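Local coordinates for oxidoreductase, short chain dehydrogenase/reductase family protein (Collinsella aerofaciens ATCC 25986, PDB 5GT9) that catalyses the NADPH-dependent reduction of the 7-oxo group of 7-oxolithocholate to give ursodeoxycholate, as a homodimeric bile-acid dehydrogenase of the short-chain dehydrogenase/reductase family, at residues Y90-H95 with I112-V117; L186-T191 with K209-P214; A137-S142 with E220-L225. One frame throughout, in Å; residues are numbered along the deposited sequence.

Interaction 1: Y90-H95 with I112-V117. With NAP (NADP nicotinamide-adenine-dinucleotide phosphate), chain D.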
loop_
_atom_site.group_PDB
_atom_site.type_symbol
_atom_site.label_atom_id
_atom_site.label_comp_id
_atom_site.label_asym_id
_atom_site.label_seq_id
_atom_site.Cartn_x
_atom_site.Cartn_y
_atom_site.Cartn_z
ATOM N N TYR B 90 -6.475 -8.975 -20.098
ATOM C CA TYR B 90 -6.881 -7.598 -20.185
ATOM C C TYR B 90 -6.078 -6.780 -19.184
ATOM O O TYR B 90 -6.269 -6.931 -17.974
ATOM C CB TYR B 90 -8.372 -7.416 -19.994
ATOM C CG TYR B 90 -8.889 -6.129 -20.590
ATOM C CD1 TYR B 90 -9.076 -6.016 -21.983
ATOM C CD2 TYR B 90 -9.107 -4.992 -19.802
ATOM C CE1 TYR B 90 -9.498 -4.845 -22.555
ATOM C CE2 TYR B 90 -9.559 -3.829 -20.383
ATOM C CZ TYR B 90 -9.782 -3.765 -21.747
ATOM O OH TYR B 90 -10.202 -2.580 -22.355
ATOM N N VAL B 91 -5.187 -5.965 -19.702
ATOM C CA VAL B 91 -4.174 -5.244 -18.875
ATOM C C VAL B 91 -4.472 -3.731 -18.817
ATOM O O VAL B 91 -4.193 -3.108 -17.787
ATOM C CB VAL B 91 -2.766 -5.436 -19.501
ATOM C CG1 VAL B 91 -1.704 -4.774 -18.639
ATOM C CG2 VAL B 91 -2.456 -6.926 -19.587
ATOM N N ALA B 92 -4.942 -3.143 -19.923
ATOM C CA ALA B 92 -5.122 -1.670 -20.043
ATOM C C ALA B 92 -6.126 -1.158 -19.002
ATOM O O ALA B 92 -7.091 -1.804 -18.675
ATOM C CB ALA B 92 -5.640 -1.272 -21.419
ATOM N N CYS B 93 -5.892 0.086 -18.592
ATOM C CA CYS B 93 -6.882 0.790 -17.775
ATOM C C CYS B 93 -6.888 2.260 -18.178
ATOM O O CYS B 93 -5.950 2.754 -18.788
ATOM C CB CYS B 93 -6.508 0.578 -16.299
ATOM S SG CYS B 93 -5.211 1.664 -15.709
ATOM N N LEU B 94 -7.934 2.957 -17.798
ATOM C CA LEU B 94 -7.988 4.412 -17.927
ATOM C C LEU B 94 -8.595 4.966 -16.665
ATOM O O LEU B 94 -9.626 4.463 -16.170
ATOM C CB LEU B 94 -8.876 4.825 -19.119
ATOM C CG LEU B 94 -9.048 6.346 -19.320
ATOM C CD1 LEU B 94 -7.743 7.024 -19.622
ATOM C CD2 LEU B 94 -10.027 6.598 -20.437
ATOM N N HIS B 95 -7.958 5.996 -16.129
ATOM C CA HIS B 95 -8.623 6.754 -15.079
ATOM C C HIS B 95 -8.387 8.245 -15.278
ATOM O O HIS B 95 -7.761 8.641 -16.284
ATOM C CB HIS B 95 -8.207 6.217 -13.723
ATOM C CG HIS B 95 -6.719 6.197 -13.482
ATOM N ND1 HIS B 95 -5.976 7.343 -13.338
ATOM C CD2 HIS B 95 -5.837 5.169 -13.421
ATOM C CE1 HIS B 95 -4.702 7.021 -13.158
ATOM N NE2 HIS B 95 -4.597 5.702 -13.203
ATOM N N ILE B 112 -15.686 4.047 -19.258
ATOM C CA ILE B 112 -16.604 2.932 -19.431
ATOM C C ILE B 112 -16.102 2.008 -20.559
ATOM O O ILE B 112 -16.133 0.763 -20.434
ATOM C CB ILE B 112 -18.057 3.433 -19.767
ATOM C CG1 ILE B 112 -18.696 3.930 -18.494
ATOM C CG2 ILE B 112 -18.911 2.295 -20.342
ATOM C CD1 ILE B 112 -19.909 4.810 -18.731
ATOM N N ASN B 113 -15.607 2.599 -21.631
ATOM C CA ASN B 113 -15.127 1.788 -22.725
ATOM C C ASN B 113 -13.902 1.002 -22.389
ATOM O O ASN B 113 -13.853 -0.228 -22.674
ATOM C CB ASN B 113 -14.960 2.636 -23.983
ATOM C CG ASN B 113 -16.290 3.009 -24.624
ATOM O OD1 ASN B 113 -17.282 2.351 -24.422
ATOM N ND2 ASN B 113 -16.274 4.049 -25.461
ATOM N N VAL B 114 -12.924 1.627 -21.708
ATOM C CA VAL B 114 -11.667 0.892 -21.442
ATOM C C VAL B 114 -11.884 -0.186 -20.382
ATOM O O VAL B 114 -11.520 -1.361 -20.559
ATOM C CB VAL B 114 -10.493 1.800 -20.984
ATOM C CG1 VAL B 114 -9.253 0.998 -20.695
ATOM C CG2 VAL B 114 -10.165 2.852 -22.070
ATOM N N ASN B 115 -12.513 0.221 -19.303
ATOM C CA ASN B 115 -12.578 -0.650 -18.118
ATOM C C ASN B 115 -13.726 -1.651 -18.089
ATOM O O ASN B 115 -13.660 -2.621 -17.316
ATOM C CB ASN B 115 -12.592 0.136 -16.852
ATOM C CG ASN B 115 -11.476 1.160 -16.749
ATOM O OD1 ASN B 115 -10.310 0.884 -17.071
ATOM N ND2 ASN B 115 -11.801 2.311 -16.286
ATOM N N VAL B 116 -14.797 -1.406 -18.868
ATOM C CA VAL B 116 -15.991 -2.210 -18.831
ATOM C C VAL B 116 -16.298 -2.788 -20.201
ATOM O O VAL B 116 -16.428 -4.046 -20.343
ATOM C CB VAL B 116 -17.246 -1.432 -18.260
ATOM C CG1 VAL B 116 -18.476 -2.282 -18.204
ATOM C CG2 VAL B 116 -16.937 -0.967 -16.853
ATOM N N VAL B 117 -16.545 -1.928 -21.188
ATOM C CA VAL B 117 -17.161 -2.436 -22.454
ATOM C C VAL B 117 -16.148 -3.229 -23.283
ATOM O O VAL B 117 -16.450 -4.362 -23.688
ATOM C CB VAL B 117 -17.817 -1.324 -23.267
ATOM C CG1 VAL B 117 -18.356 -1.851 -24.628
ATOM C CG2 VAL B 117 -18.935 -0.717 -22.438
HETATM P PA NAP D . 0.751 -0.293 -18.100
HETATM O O1A NAP D . 1.211 -1.540 -17.387
HETATM O O2A NAP D . 1.788 0.504 -18.832
HETATM O O5B NAP D . -0.362 -0.685 -19.194
HETATM C C5B NAP D . 0.015 -1.472 -20.302
HETATM C C4B NAP D . -0.336 -0.785 -21.618
HETATM O O4B NAP D . -1.717 -0.795 -21.915
HETATM C C3B NAP D . 0.081 0.662 -21.642
HETATM O O3B NAP D . 1.480 0.765 -21.785
HETATM C C2B NAP D . -0.748 1.207 -22.775
HETATM O O2B NAP D . 0.118 1.380 -23.932
HETATM C C1B NAP D . -1.863 0.161 -22.924
HETATM N N9A NAP D . -3.108 0.900 -22.946
HETATM C C8A NAP D . -3.558 1.844 -22.047
HETATM N N7A NAP D . -4.718 2.344 -22.471
HETATM C C5A NAP D . -5.047 1.751 -23.613
HETATM C C6A NAP D . -6.088 1.895 -24.577
HETATM N N6A NAP D . -7.154 2.755 -24.378
HETATM N N1A NAP D . -6.051 1.062 -25.610
HETATM C C2A NAP D . -5.046 0.175 -25.844
HETATM N N3A NAP D . -4.044 0.020 -25.011
HETATM C C4A NAP D . -3.991 0.781 -23.907
HETATM O O3 NAP D . -0.213 0.745 -17.324
HETATM P PN NAP D . -0.686 0.819 -15.799
HETATM O O1N NAP D . -1.411 2.163 -15.638
HETATM O O2N NAP D . 0.514 0.455 -14.951
HETATM O O5D NAP D . -1.874 -0.258 -15.755
HETATM C C5D NAP D . -1.621 -1.644 -16.003
HETATM C C4D NAP D . -2.644 -2.435 -15.177
HETATM O O4D NAP D . -2.175 -2.535 -13.824
HETATM C C3D NAP D . -4.025 -1.818 -15.119
HETATM O O3D NAP D . -5.023 -2.806 -15.281
HETATM C C2D NAP D . -4.085 -1.168 -13.761
HETATM O O2D NAP D . -5.395 -0.986 -13.240
HETATM C C1D NAP D . -3.187 -2.087 -12.924
HETATM N N1N NAP D . -2.619 -1.349 -11.775
HETATM C C2N NAP D . -1.431 -0.707 -11.931
HETATM C C3N NAP D . -0.899 0.026 -10.887
HETATM C C7N NAP D . 0.412 0.721 -10.986
HETATM O O7N NAP D . 0.863 1.112 -9.930
HETATM N N7N NAP D . 1.117 0.802 -12.159
HETATM C C4N NAP D . -1.570 0.043 -9.674
HETATM C C5N NAP D . -2.739 -0.681 -9.506
HETATM C C6N NAP D . -3.277 -1.343 -10.617
HETATM P P2B NAP D . -0.349 2.342 -25.183
HETATM O O1X NAP D . 0.714 2.151 -26.274
HETATM O O2X NAP D . -1.665 1.981 -25.667
HETATM O O3X NAP D . -0.209 3.751 -24.620
HETATM O O HOH W 1 -9.067 -1.685 -16.766
#
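N115 grips the backbone of L94 with both ends of its side-chain amide. The OD1 atom accepts the amide hydrogen of L94 N at 3.2 Å, while ND2 donates to L94 O at 3.1 Å in an almost straight bond (174°) that stays in the amide plane. With CG anti to its own carbonyl carbon (chi1 -51°), the carboxamide swings from the helix toward the loop, and the paired bonds fix its rotation. A water adds a third link, lying 2.9 Å from N115 OD1 and 2.8 Å from A92 O.

The preceding residue, V114, sets CG1 against the backbone between C93 and L94, and its CG2 meets L94 CB at 3.8 Å, the two side chains crossing at about a right angle. At the strand end of the loop segment, Y90 OH donates to V114 O at 2.5 Å, on a lone pair in the carbonyl plane.

The loop so anchored lines the cofactor site: V91 O accepts a bond from O3D of the nicotinamide ribose, and A92 CB touches the adenine. This is the Rossmann-fold crossing from strand 85-90 to helix 105-133, with strand 10-14 beside Y90 and V91 and helix 154-173 against C93.

Interaction 2: L186-T191 with K209-P214. With NAP (NADP nicotinamide-adenine-dinucleotide phosphate), chain D.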
loop_
_atom_site.group_PDB
_atom_site.type_symbol
_atom_site.label_atom_id
_atom_site.label_comp_id
_atom_site.label_asym_id
_atom_site.label_seq_id
_atom_site.Cartn_x
_atom_site.Cartn_y
_atom_site.Cartn_z
ATOM N N LEU B 186 -3.496 -5.746 -8.652
ATOM C CA LEU B 186 -2.270 -5.040 -8.357
ATOM C C LEU B 186 -2.444 -3.848 -7.413
ATOM O O LEU B 186 -3.449 -3.172 -7.419
ATOM C CB LEU B 186 -1.656 -4.542 -9.687
ATOM C CG LEU B 186 -1.374 -5.597 -10.750
ATOM C CD1 LEU B 186 -0.467 -5.046 -11.848
ATOM C CD2 LEU B 186 -0.899 -6.910 -10.260
ATOM N N GLY B 187 -1.402 -3.613 -6.624
ATOM C CA GLY B 187 -1.179 -2.341 -6.011
ATOM C C GLY B 187 -0.125 -1.609 -6.796
ATOM O O GLY B 187 0.121 -1.881 -7.977
ATOM N N THR B 188 0.545 -0.692 -6.107
ATOM C CA THR B 188 1.611 0.078 -6.750
ATOM C C THR B 188 2.679 -0.779 -7.401
ATOM O O THR B 188 3.361 -1.565 -6.752
ATOM C CB THR B 188 2.266 1.012 -5.687
ATOM O OG1 THR B 188 1.219 1.711 -5.037
ATOM C CG2 THR B 188 3.144 2.031 -6.356
ATOM N N THR B 189 2.896 -0.498 -8.684
ATOM C CA THR B 189 3.715 -1.317 -9.546
ATOM C C THR B 189 4.544 -0.390 -10.445
ATOM O O THR B 189 4.028 0.633 -10.891
ATOM C CB THR B 189 2.806 -2.178 -10.449
ATOM O OG1 THR B 189 1.962 -2.959 -9.601
ATOM C CG2 THR B 189 3.636 -3.130 -11.309
ATOM N N LEU B 190 5.802 -0.746 -10.657
ATOM C CA LEU B 190 6.751 0.138 -11.395
ATOM C C LEU B 190 6.479 0.143 -12.899
ATOM O O LEU B 190 7.133 -0.576 -13.641
ATOM C CB LEU B 190 8.201 -0.325 -11.187
ATOM C CG LEU B 190 8.747 -0.325 -9.754
ATOM C CD1 LEU B 190 10.096 -1.011 -9.654
ATOM C CD2 LEU B 190 8.830 1.094 -9.217
ATOM N N THR B 191 5.508 0.905 -13.319
ATOM C CA THR B 191 5.221 1.084 -14.749
ATOM C C THR B 191 5.426 2.593 -15.004
ATOM O O THR B 191 5.532 3.364 -14.063
ATOM C CB THR B 191 3.791 0.708 -15.088
ATOM O OG1 THR B 191 2.877 1.584 -14.429
ATOM C CG2 THR B 191 3.463 -0.770 -14.630
ATOM N N LYS B 209 10.998 1.643 -3.703
ATOM C CA LYS B 209 11.394 0.534 -2.852
ATOM C C LYS B 209 10.225 -0.258 -2.315
ATOM O O LYS B 209 10.395 -1.375 -1.877
ATOM C CB LYS B 209 12.252 1.039 -1.686
ATOM C CG LYS B 209 13.732 0.877 -1.958
ATOM C CD LYS B 209 14.529 1.043 -0.674
ATOM C CE LYS B 209 14.554 2.490 -0.248
ATOM N NZ LYS B 209 15.492 2.595 0.888
ATOM N N ILE B 210 9.035 0.306 -2.310
ATOM C CA ILE B 210 7.916 -0.440 -1.821
ATOM C C ILE B 210 6.960 -0.880 -2.936
ATOM O O ILE B 210 5.975 -1.558 -2.657
ATOM C CB ILE B 210 7.188 0.304 -0.676
ATOM C CG1 ILE B 210 6.655 1.668 -1.121
ATOM C CG2 ILE B 210 8.157 0.461 0.499
ATOM C CD1 ILE B 210 6.064 2.497 0.023
ATOM N N ALA B 211 7.254 -0.501 -4.177
ATOM C CA ALA B 211 6.407 -0.909 -5.310
ATOM C C ALA B 211 6.833 -2.271 -5.796
ATOM O O ALA B 211 7.994 -2.628 -5.705
ATOM C CB ALA B 211 6.511 0.103 -6.453
ATOM N N LEU B 212 5.921 -3.007 -6.433
ATOM C CA LEU B 212 6.318 -4.239 -7.043
ATOM C C LEU B 212 6.798 -4.043 -8.482
ATOM O O LEU B 212 6.400 -3.096 -9.104
ATOM C CB LEU B 212 5.137 -5.199 -7.068
ATOM C CG LEU B 212 4.520 -5.452 -5.680
ATOM C CD1 LEU B 212 3.488 -6.532 -5.804
ATOM C CD2 LEU B 212 5.586 -5.834 -4.676
ATOM N N THR B 213 7.639 -4.937 -9.005
ATOM C CA THR B 213 7.983 -4.881 -10.409
ATOM C C THR B 213 6.873 -5.555 -11.206
ATOM O O THR B 213 6.203 -6.467 -10.673
ATOM C CB THR B 213 9.302 -5.591 -10.740
ATOM O OG1 THR B 213 9.190 -7.007 -10.489
ATOM C CG2 THR B 213 10.423 -4.954 -9.892
ATOM N N PRO B 214 6.703 -5.128 -12.469
ATOM C CA PRO B 214 5.690 -5.824 -13.294
ATOM C C PRO B 214 6.007 -7.310 -13.389
ATOM O O PRO B 214 5.082 -8.174 -13.359
ATOM C CB PRO B 214 5.770 -5.088 -14.647
ATOM C CG PRO B 214 6.267 -3.736 -14.349
ATOM C CD PRO B 214 7.174 -3.901 -13.127
HETATM P PA NAP D . 0.751 -0.293 -18.100
HETATM O O1A NAP D . 1.211 -1.540 -17.387
HETATM O O2A NAP D . 1.788 0.504 -18.832
HETATM O O5B NAP D . -0.362 -0.685 -19.194
HETATM C C5B NAP D . 0.015 -1.472 -20.302
HETATM C C4B NAP D . -0.336 -0.785 -21.618
HETATM O O4B NAP D . -1.717 -0.795 -21.915
HETATM C C3B NAP D . 0.081 0.662 -21.642
HETATM O O3B NAP D . 1.480 0.765 -21.785
HETATM C C2B NAP D . -0.748 1.207 -22.775
HETATM O O2B NAP D . 0.118 1.380 -23.932
HETATM C C1B NAP D . -1.863 0.161 -22.924
HETATM N N9A NAP D . -3.108 0.900 -22.946
HETATM C C8A NAP D . -3.558 1.844 -22.047
HETATM N N7A NAP D . -4.718 2.344 -22.471
HETATM C C5A NAP D . -5.047 1.751 -23.613
HETATM C C6A NAP D . -6.088 1.895 -24.577
HETATM N N6A NAP D . -7.154 2.755 -24.378
HETATM N N1A NAP D . -6.051 1.062 -25.610
HETATM C C2A NAP D . -5.046 0.175 -25.844
HETATM N N3A NAP D . -4.044 0.020 -25.011
HETATM C C4A NAP D . -3.991 0.781 -23.907
HETATM O O3 NAP D . -0.213 0.745 -17.324
HETATM P PN NAP D . -0.686 0.819 -15.799
HETATM O O1N NAP D . -1.411 2.163 -15.638
HETATM O O2N NAP D . 0.514 0.455 -14.951
HETATM O O5D NAP D . -1.874 -0.258 -15.755
HETATM C C5D NAP D . -1.621 -1.644 -16.003
HETATM C C4D NAP D . -2.644 -2.435 -15.177
HETATM O O4D NAP D . -2.175 -2.535 -13.824
HETATM C C3D NAP D . -4.025 -1.818 -15.119
HETATM O O3D NAP D . -5.023 -2.806 -15.281
HETATM C C2D NAP D . -4.085 -1.168 -13.761
HETATM O O2D NAP D . -5.395 -0.986 -13.240
HETATM C C1D NAP D . -3.187 -2.087 -12.924
HETATM N N1N NAP D . -2.619 -1.349 -11.775
HETATM C C2N NAP D . -1.431 -0.707 -11.931
HETATM C C3N NAP D . -0.899 0.026 -10.887
HETATM C C7N NAP D . 0.412 0.721 -10.986
HETATM O O7N NAP D . 0.863 1.112 -9.930
HETATM N N7N NAP D . 1.117 0.802 -12.159
HETATM C C4N NAP D . -1.570 0.043 -9.674
HETATM C C5N NAP D . -2.739 -0.681 -9.506
HETATM C C6N NAP D . -3.277 -1.343 -10.617
HETATM P P2B NAP D . -0.349 2.342 -25.183
HETATM O O1X NAP D . 0.714 2.151 -26.274
HETATM O O2X NAP D . -1.665 1.981 -25.667
HETATM O O3X NAP D . -0.209 3.751 -24.620
#
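The nicotinamide pocket of this Rossmann-fold enzyme is built on the loop following strand 179-186, and a single beta bridge, T189 with L212, fastens that loop to residues 209-214. Two backbone bonds make the bridge: L212 N to T188 O at 3.0 Å, and L190 N to L212 O at 2.9 Å, the latter approaching nearly head-on to the carbonyl (173°). T189 CA also brings its hydrogen to L212 O.

Apolar groups close in around this join. A211 points its CB at the loop and meets L190 CD2 at 3.7 Å, with T188 CG2 also against it. The P214 ring, starting helix 214-224, lies by T189 CG2 and L190 O; the methyl is put there by its position anti to the backbone N. The hydroxyl branch, T189 OG1, donates to G187 O at 2.7 Å, tilted 34° from the carbonyl plane.

The bridged segment also meets NADP. T189 N donates to the carboxamide oxygen O7N, and the carboxamide nitrogen N7N returns a weak bond to T189 O, a pairing that probably helps to set the carboxamide's rotation. T191, the N-cap residue of helix 192-195, adds a hold on the nicotinamide-side phosphate: its OG1 donates to the phosphate oxygen O2N at 2.7 Å.

Interaction 3: A137-S142 with E220-L225. With NAP (NADP nicotinamide-adenine-dinucleotide phosphate), chain D.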
loop_
_atom_site.group_PDB
_atom_site.type_symbol
_atom_site.label_atom_id
_atom_site.label_comp_id
_atom_site.label_asym_id
_atom_site.label_seq_id
_atom_site.Cartn_x
_atom_site.Cartn_y
_atom_site.Cartn_z
ATOM N N ALA B 137 -6.582 -20.030 -21.321
ATOM C CA ALA B 137 -6.399 -19.342 -20.084
ATOM C C ALA B 137 -6.635 -17.821 -20.181
ATOM O O ALA B 137 -6.398 -17.241 -21.192
ATOM C CB ALA B 137 -5.004 -19.622 -19.568
ATOM N N VAL B 138 -7.201 -17.255 -19.124
ATOM C CA VAL B 138 -7.374 -15.846 -18.989
ATOM C C VAL B 138 -6.823 -15.354 -17.643
ATOM O O VAL B 138 -7.165 -15.910 -16.630
ATOM C CB VAL B 138 -8.834 -15.454 -19.114
ATOM C CG1 VAL B 138 -8.948 -13.950 -19.047
ATOM C CG2 VAL B 138 -9.466 -15.956 -20.413
ATOM N N ILE B 139 -5.987 -14.313 -17.651
ATOM C CA ILE B 139 -5.594 -13.622 -16.418
ATOM C C ILE B 139 -5.872 -12.119 -16.690
ATOM O O ILE B 139 -5.233 -11.503 -17.551
ATOM C CB ILE B 139 -4.123 -13.765 -16.046
ATOM C CG1 ILE B 139 -3.729 -15.217 -15.868
ATOM C CG2 ILE B 139 -3.790 -12.937 -14.813
ATOM C CD1 ILE B 139 -2.251 -15.494 -15.741
ATOM N N ASN B 140 -6.899 -11.617 -16.033
ATOM C CA ASN B 140 -7.223 -10.175 -16.097
ATOM C C ASN B 140 -6.592 -9.431 -14.951
ATOM O O ASN B 140 -6.430 -10.014 -13.881
ATOM C CB ASN B 140 -8.765 -10.014 -16.136
ATOM C CG ASN B 140 -9.356 -10.577 -17.436
ATOM O OD1 ASN B 140 -8.731 -10.472 -18.518
ATOM N ND2 ASN B 140 -10.518 -11.203 -17.357
ATOM N N VAL B 141 -6.337 -8.146 -15.142
ATOM C CA VAL B 141 -5.651 -7.322 -14.168
ATOM C C VAL B 141 -6.680 -6.409 -13.484
ATOM O O VAL B 141 -7.413 -5.671 -14.161
ATOM C CB VAL B 141 -4.577 -6.500 -14.785
ATOM C CG1 VAL B 141 -3.863 -5.729 -13.684
ATOM C CG2 VAL B 141 -3.549 -7.419 -15.477
ATOM N N SER B 142 -6.741 -6.449 -12.172
ATOM C CA SER B 142 -7.558 -5.491 -11.424
ATOM C C SER B 142 -6.584 -4.618 -10.566
ATOM O O SER B 142 -5.367 -4.685 -10.689
ATOM C CB SER B 142 -8.603 -6.165 -10.586
ATOM O OG SER B 142 -9.545 -5.205 -10.046
ATOM N N GLU B 220 3.762 -14.136 -10.285
ATOM C CA GLU B 220 2.829 -14.638 -9.253
ATOM C C GLU B 220 1.515 -15.091 -9.899
ATOM O O GLU B 220 1.016 -16.166 -9.616
ATOM C CB GLU B 220 2.596 -13.647 -8.151
ATOM C CG GLU B 220 1.672 -14.228 -7.101
ATOM C CD GLU B 220 1.478 -13.395 -5.857
ATOM O OE1 GLU B 220 1.975 -12.245 -5.765
ATOM O OE2 GLU B 220 0.777 -13.933 -4.951
ATOM N N ALA B 221 1.012 -14.296 -10.825
ATOM C CA ALA B 221 -0.206 -14.644 -11.500
ATOM C C ALA B 221 -0.063 -16.012 -12.183
ATOM O O ALA B 221 -0.926 -16.856 -12.057
ATOM C CB ALA B 221 -0.615 -13.591 -12.490
ATOM N N PHE B 222 1.005 -16.246 -12.913
ATOM C CA PHE B 222 1.107 -17.563 -13.556
ATOM C C PHE B 222 1.346 -18.715 -12.595
ATOM O O PHE B 222 0.947 -19.820 -12.890
ATOM C CB PHE B 222 2.129 -17.551 -14.691
ATOM C CG PHE B 222 1.595 -16.911 -15.924
ATOM C CD1 PHE B 222 0.817 -17.632 -16.802
ATOM C CD2 PHE B 222 1.874 -15.599 -16.235
ATOM C CE1 PHE B 222 0.273 -17.038 -17.935
ATOM C CE2 PHE B 222 1.415 -15.020 -17.404
ATOM C CZ PHE B 222 0.598 -15.724 -18.250
ATOM N N GLU B 223 2.045 -18.476 -11.505
ATOM C CA GLU B 223 2.242 -19.472 -10.487
ATOM C C GLU B 223 0.953 -20.004 -9.989
ATOM O O GLU B 223 0.852 -21.202 -9.696
ATOM C CB GLU B 223 3.027 -18.910 -9.287
ATOM C CG GLU B 223 4.504 -18.715 -9.524
ATOM C CD GLU B 223 5.168 -17.928 -8.391
ATOM O OE1 GLU B 223 4.636 -17.984 -7.244
ATOM O OE2 GLU B 223 6.196 -17.250 -8.666
ATOM N N LYS B 224 -0.068 -19.133 -9.873
ATOM C CA LYS B 224 -1.322 -19.463 -9.211
ATOM C C LYS B 224 -2.462 -19.816 -10.157
ATOM O O LYS B 224 -3.502 -20.216 -9.683
ATOM C CB LYS B 224 -1.698 -18.310 -8.271
ATOM C CG LYS B 224 -0.670 -18.209 -7.169
ATOM C CD LYS B 224 -0.893 -17.225 -6.087
ATOM C CE LYS B 224 0.202 -17.401 -5.007
ATOM N NZ LYS B 224 0.051 -16.336 -3.996
ATOM N N LEU B 225 -2.193 -19.712 -11.458
ATOM C CA LEU B 225 -3.170 -19.955 -12.537
ATOM C C LEU B 225 -3.712 -21.372 -12.403
ATOM O O LEU B 225 -2.928 -22.353 -12.348
ATOM C CB LEU B 225 -2.534 -19.772 -13.896
ATOM C CG LEU B 225 -3.456 -19.949 -15.099
ATOM C CD1 LEU B 225 -4.607 -18.947 -14.998
ATOM C CD2 LEU B 225 -2.763 -19.786 -16.409
HETATM P PA NAP D . 0.751 -0.293 -18.100
HETATM O O1A NAP D . 1.211 -1.540 -17.387
HETATM O O2A NAP D . 1.788 0.504 -18.832
HETATM O O5B NAP D . -0.362 -0.685 -19.194
HETATM C C5B NAP D . 0.015 -1.472 -20.302
HETATM C C4B NAP D . -0.336 -0.785 -21.618
HETATM O O4B NAP D . -1.717 -0.795 -21.915
HETATM C C3B NAP D . 0.081 0.662 -21.642
HETATM O O3B NAP D . 1.480 0.765 -21.785
HETATM C C2B NAP D . -0.748 1.207 -22.775
HETATM O O2B NAP D . 0.118 1.380 -23.932
HETATM C C1B NAP D . -1.863 0.161 -22.924
HETATM N N9A NAP D . -3.108 0.900 -22.946
HETATM C C8A NAP D . -3.558 1.844 -22.047
HETATM N N7A NAP D . -4.718 2.344 -22.471
HETATM C C5A NAP D . -5.047 1.751 -23.613
HETATM C C6A NAP D . -6.088 1.895 -24.577
HETATM N N6A NAP D . -7.154 2.755 -24.378
HETATM N N1A NAP D . -6.051 1.062 -25.610
HETATM C C2A NAP D . -5.046 0.175 -25.844
HETATM N N3A NAP D . -4.044 0.020 -25.011
HETATM C C4A NAP D . -3.991 0.781 -23.907
HETATM O O3 NAP D . -0.213 0.745 -17.324
HETATM P PN NAP D . -0.686 0.819 -15.799
HETATM O O1N NAP D . -1.411 2.163 -15.638
HETATM O O2N NAP D . 0.514 0.455 -14.951
HETATM O O5D NAP D . -1.874 -0.258 -15.755
HETATM C C5D NAP D . -1.621 -1.644 -16.003
HETATM C C4D NAP D . -2.644 -2.435 -15.177
HETATM O O4D NAP D . -2.175 -2.535 -13.824
HETATM C C3D NAP D . -4.025 -1.818 -15.119
HETATM O O3D NAP D . -5.023 -2.806 -15.281
HETATM C C2D NAP D . -4.085 -1.168 -13.761
HETATM O O2D NAP D . -5.395 -0.986 -13.240
HETATM C C1D NAP D . -3.187 -2.087 -12.924
HETATM N N1N NAP D . -2.619 -1.349 -11.775
HETATM C C2N NAP D . -1.431 -0.707 -11.931
HETATM C C3N NAP D . -0.899 0.026 -10.887
HETATM C C7N NAP D . 0.412 0.721 -10.986
HETATM O O7N NAP D . 0.863 1.112 -9.930
HETATM N N7N NAP D . 1.117 0.802 -12.159
HETATM C C4N NAP D . -1.570 0.043 -9.674
HETATM C C5N NAP D . -2.739 -0.681 -9.506
HETATM C C6N NAP D . -3.277 -1.343 -10.617
HETATM P P2B NAP D . -0.349 2.342 -25.183
HETATM O O1X NAP D . 0.714 2.151 -26.274
HETATM O O2X NAP D . -1.665 1.981 -25.667
HETATM O O3X NAP D . -0.209 3.751 -24.620
#
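The 137-142 part of strand 136-143 passes residues 220-225, at and just after the C-terminal part of helix 214-224, its closest backbone approach being I139 to A221, with 7.4 Å between their CA atoms. That distance is bridged by side chains, and no hydrogen bond crosses the contact.

I139 carries most of it, with a different branch for each partner. Its CD1 methyl stands over one face of the F222 ring, 3.7 Å from the ring centroid and 11° off the normal, a CH-pi contact close to the centre. Because CG1 is anti to the carbonyl carbon (chi1 -59°) and the chain then runs extended, CD1 reaches out to the phenyl ring. The other branch, CG2, meets A221 CB at 4.0 Å. CG1 itself lies 3.9 Å from L225 CD1, the two side chains slanting past each other. L225 also sends CD2 to A137 CB, at 3.9 Å, two residues earlier on the same strand face as I139.

F87 of strand 85-90 also packs on I139 and meets the F222 ring, and F24 of helix 19-30 touches I139. The contact is wholly apolar, so its stability probably rests on burial and close fit; charged groups stay apart from it, E220 pairing with K224 along the helix and with K238.

How the interactions relate
All three contacts involve the central parallel sheet of the Rossmann fold and its flanking helices, and all three include residues that touch the same NADP, interaction 3 through the end of its strand. Along the chain, interaction 1 closes first; interaction 3 then opens on strand 136-143, and interaction 2 is nested inside the loop it closes. Their centres lie about 16 to 19 Å apart. Interaction 3 is the common neighbour: V141 N bonds to Y90 O of interaction 1 and S142 O accepts from L186 N of interaction 2, as adjacent strands 85-90, 136-143 and 179-186 join. Interactions 1 and 2 do not touch, yet they hold the cofactor from two strand ends, linking its ribose and carboxamide sites through one sheet.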